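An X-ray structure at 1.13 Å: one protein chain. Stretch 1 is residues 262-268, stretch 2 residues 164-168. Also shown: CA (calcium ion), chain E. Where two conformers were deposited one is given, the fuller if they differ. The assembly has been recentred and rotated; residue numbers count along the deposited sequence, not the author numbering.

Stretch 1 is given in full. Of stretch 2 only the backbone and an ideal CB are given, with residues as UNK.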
# COMPACT_ATOMS: atom_id res chain seq x y z
N LEU A 262 6.96 17.17 -9.67
CA LEU A 262 6.62 16.95 -8.27
C LEU A 262 7.90 16.55 -7.57
O LEU A 262 8.52 15.53 -7.92
CB LEU A 262 5.52 15.90 -8.13
CG LEU A 262 5.15 15.49 -6.72
CD1 LEU A 262 4.61 16.61 -5.91
CD2 LEU A 262 4.16 14.35 -6.77
N LEU A 263 8.31 17.35 -6.60
CA LEU A 263 9.52 17.09 -5.81
C LEU A 263 9.08 16.67 -4.42
O LEU A 263 8.14 17.22 -3.87
CB LEU A 263 10.38 18.36 -5.69
CG LEU A 263 10.93 19.01 -6.97
CD1 LEU A 263 11.28 18.00 -8.05
CD2 LEU A 263 9.99 20.04 -7.58
N TYR A 264 9.78 15.68 -3.87
CA TYR A 264 9.41 15.08 -2.60
C TYR A 264 10.65 14.78 -1.78
O TYR A 264 11.67 14.38 -2.35
CB TYR A 264 8.63 13.76 -2.89
CG TYR A 264 8.55 12.93 -1.64
CD1 TYR A 264 7.73 13.30 -0.57
CD2 TYR A 264 9.44 11.90 -1.45
CE1 TYR A 264 7.82 12.66 0.64
CE2 TYR A 264 9.54 11.28 -0.23
CZ TYR A 264 8.74 11.67 0.82
OH TYR A 264 8.88 11.02 2.04
N ARG A 265 10.54 14.89 -0.45
CA ARG A 265 11.63 14.45 0.40
C ARG A 265 11.12 13.86 1.72
O ARG A 265 10.09 14.28 2.27
CB ARG A 265 12.58 15.60 0.73
CG ARG A 265 11.98 16.65 1.62
CD ARG A 265 12.60 17.99 1.52
NE ARG A 265 14.03 18.00 1.67
CZ ARG A 265 14.71 19.09 2.00
NH1 ARG A 265 14.10 20.20 2.33
NH2 ARG A 265 16.03 19.01 2.05
N ASN A 266 11.90 12.91 2.20
CA ASN A 266 11.84 12.47 3.61
C ASN A 266 13.12 12.98 4.24
O ASN A 266 14.21 12.75 3.72
CB ASN A 266 11.77 10.95 3.73
CG ASN A 266 11.43 10.50 5.14
OD1 ASN A 266 11.19 11.33 6.03
ND2 ASN A 266 11.40 9.21 5.37
N THR A 267 13.00 13.63 5.39
CA THR A 267 14.15 14.11 6.15
C THR A 267 14.35 13.38 7.47
O THR A 267 15.28 13.69 8.20
CB THR A 267 14.10 15.64 6.38
OG1 THR A 267 12.95 15.97 7.16
CG2 THR A 267 14.12 16.42 5.08
N GLY A 268 13.47 12.42 7.77
CA GLY A 268 13.63 11.62 8.97
C GLY A 268 12.29 10.92 9.29
O GLY A 268 11.20 11.40 8.97
N UNK A 164 20.32 11.55 -1.25
CA UNK A 164 20.26 12.67 -0.30
C UNK A 164 18.86 13.25 -0.34
O UNK A 164 18.13 13.07 -1.32
CB UNK A 164 21.30 13.74 -0.62
N UNK A 165 18.51 13.98 0.71
CA UNK A 165 17.17 14.60 0.84
C UNK A 165 16.98 15.87 0.04
O UNK A 165 15.92 16.47 0.13
CB UNK A 165 16.89 14.91 2.31
N UNK A 166 17.99 16.26 -0.74
CA UNK A 166 18.01 17.54 -1.41
C UNK A 166 18.16 17.39 -2.92
O UNK A 166 18.71 18.28 -3.57
CB UNK A 166 19.14 18.40 -0.85
N UNK A 167 17.65 16.30 -3.49
CA UNK A 167 17.66 16.09 -4.94
C UNK A 167 19.07 15.97 -5.49
O UNK A 167 19.35 16.37 -6.60
CB UNK A 167 16.93 17.24 -5.65
N UNK A 168 19.96 15.34 -4.71
CA UNK A 168 21.33 15.04 -5.17
C UNK A 168 21.68 13.59 -4.85
O UNK A 168 20.99 12.89 -4.08
CB UNK A 168 22.34 15.98 -4.52
CA CA E . 9.49 12.09 7.58

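Position 164 opens the stretch with its CA-to-CB bond sideways to the strand and no atom of stretch 1 within 5.5 Å of an ideal CB. Nothing there selects a side chain, and almost any polar residue would do. The deposited residue is Glu 164, which makes no contact with stretch 1; its backbone N donates to the O of position 168, 3.2 Å away, helping to draw the loop together.

Position 165 is where the strand makes its demands. CA-to-CB points toward stretch 1, and the ideal CB lies 3.7 Å from the O of Asn 266, 4.2 Å from NH2 of Arg 265 and 4.2 Å from CG2 of Thr 267. The guanidinium already meets the loop backbone here: NE of Arg 265 donates to the carbonyl O of 165 at 2.9 Å, near the guanidinium plane, and NH2 adds a weak bond to that same O at 3.2 Å. Any residue could supply that carbonyl, so the side chain is chosen by what remains, a positive charge close to CB. A short acceptor suits: Asp best, Asn or Ser plausibly, each able to act without a long reach. The residue is Asp 165. With chi1 in p, its OD1 takes a hydrogen bond from NH2 of Arg 265 at 3.1 Å, within a salt bridge, so one arginine grips backbone and carboxylate of the same residue. OD2 packs 3.6 Å from CG2 of Thr 267 and accepts from a water at 2.6 Å; that water also donates to the O of Thr 267 at 3.0 Å, extending the contact past the end of the strand.

At position 166 the CA-to-CB bond points away, although the ideal CB is still 4.3 Å from NH2 of Arg 265. Small or polar residues would fit. Asn 166 turns its amide to its own loop, where OD1 accepts from OG1 of position 168 at 2.7 Å.

Position 167 has phi/psi of 64/37, a left-handed conformation that favours Gly, Asn or Asp. Its CB points sideways and finds no stretch 1 atom within 5.5 Å, yet Leu 263 offers an apolar surface farther along, so a longer hydrophobic chain could repay the backbone cost. Leu 167, with chi1 in m and chi2 in t, brings CD1 to 3.9 Å from CG of Leu 263, an apolar contact beside the polar one.

Position 168 is out of reach of the strand, leaving the choice to the loop. Thr 168 supplies the hydroxyl that bonds Asn 166.

Stretch 2 (164-168) EDNLT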
# COMPACT_ATOMS: atom_id res chain seq x y z
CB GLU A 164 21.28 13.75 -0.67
CG GLU A 164 22.71 13.28 -0.54
CD GLU A 164 23.20 13.27 0.89
OE1 GLU A 164 22.80 14.11 1.74
OE2 GLU A 164 24.06 12.41 1.17
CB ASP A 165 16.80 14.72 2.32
CG ASP A 165 17.52 15.79 3.04
OD1 ASP A 165 18.03 16.72 2.38
OD2 ASP A 165 17.56 15.75 4.29
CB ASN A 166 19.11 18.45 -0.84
CG ASN A 166 20.50 17.93 -1.16
OD1 ASN A 166 20.63 16.78 -1.58
ND2 ASN A 166 21.51 18.75 -1.00
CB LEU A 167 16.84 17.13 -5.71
CG LEU A 167 15.38 17.24 -5.26
CD1 LEU A 167 14.68 18.41 -5.94
CD2 LEU A 167 14.55 15.96 -5.53
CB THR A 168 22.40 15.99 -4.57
OG1 THR A 168 22.55 15.72 -3.17
CG2 THR A 168 22.00 17.43 -4.82
O HOH W 1 17.65 14.93 6.79
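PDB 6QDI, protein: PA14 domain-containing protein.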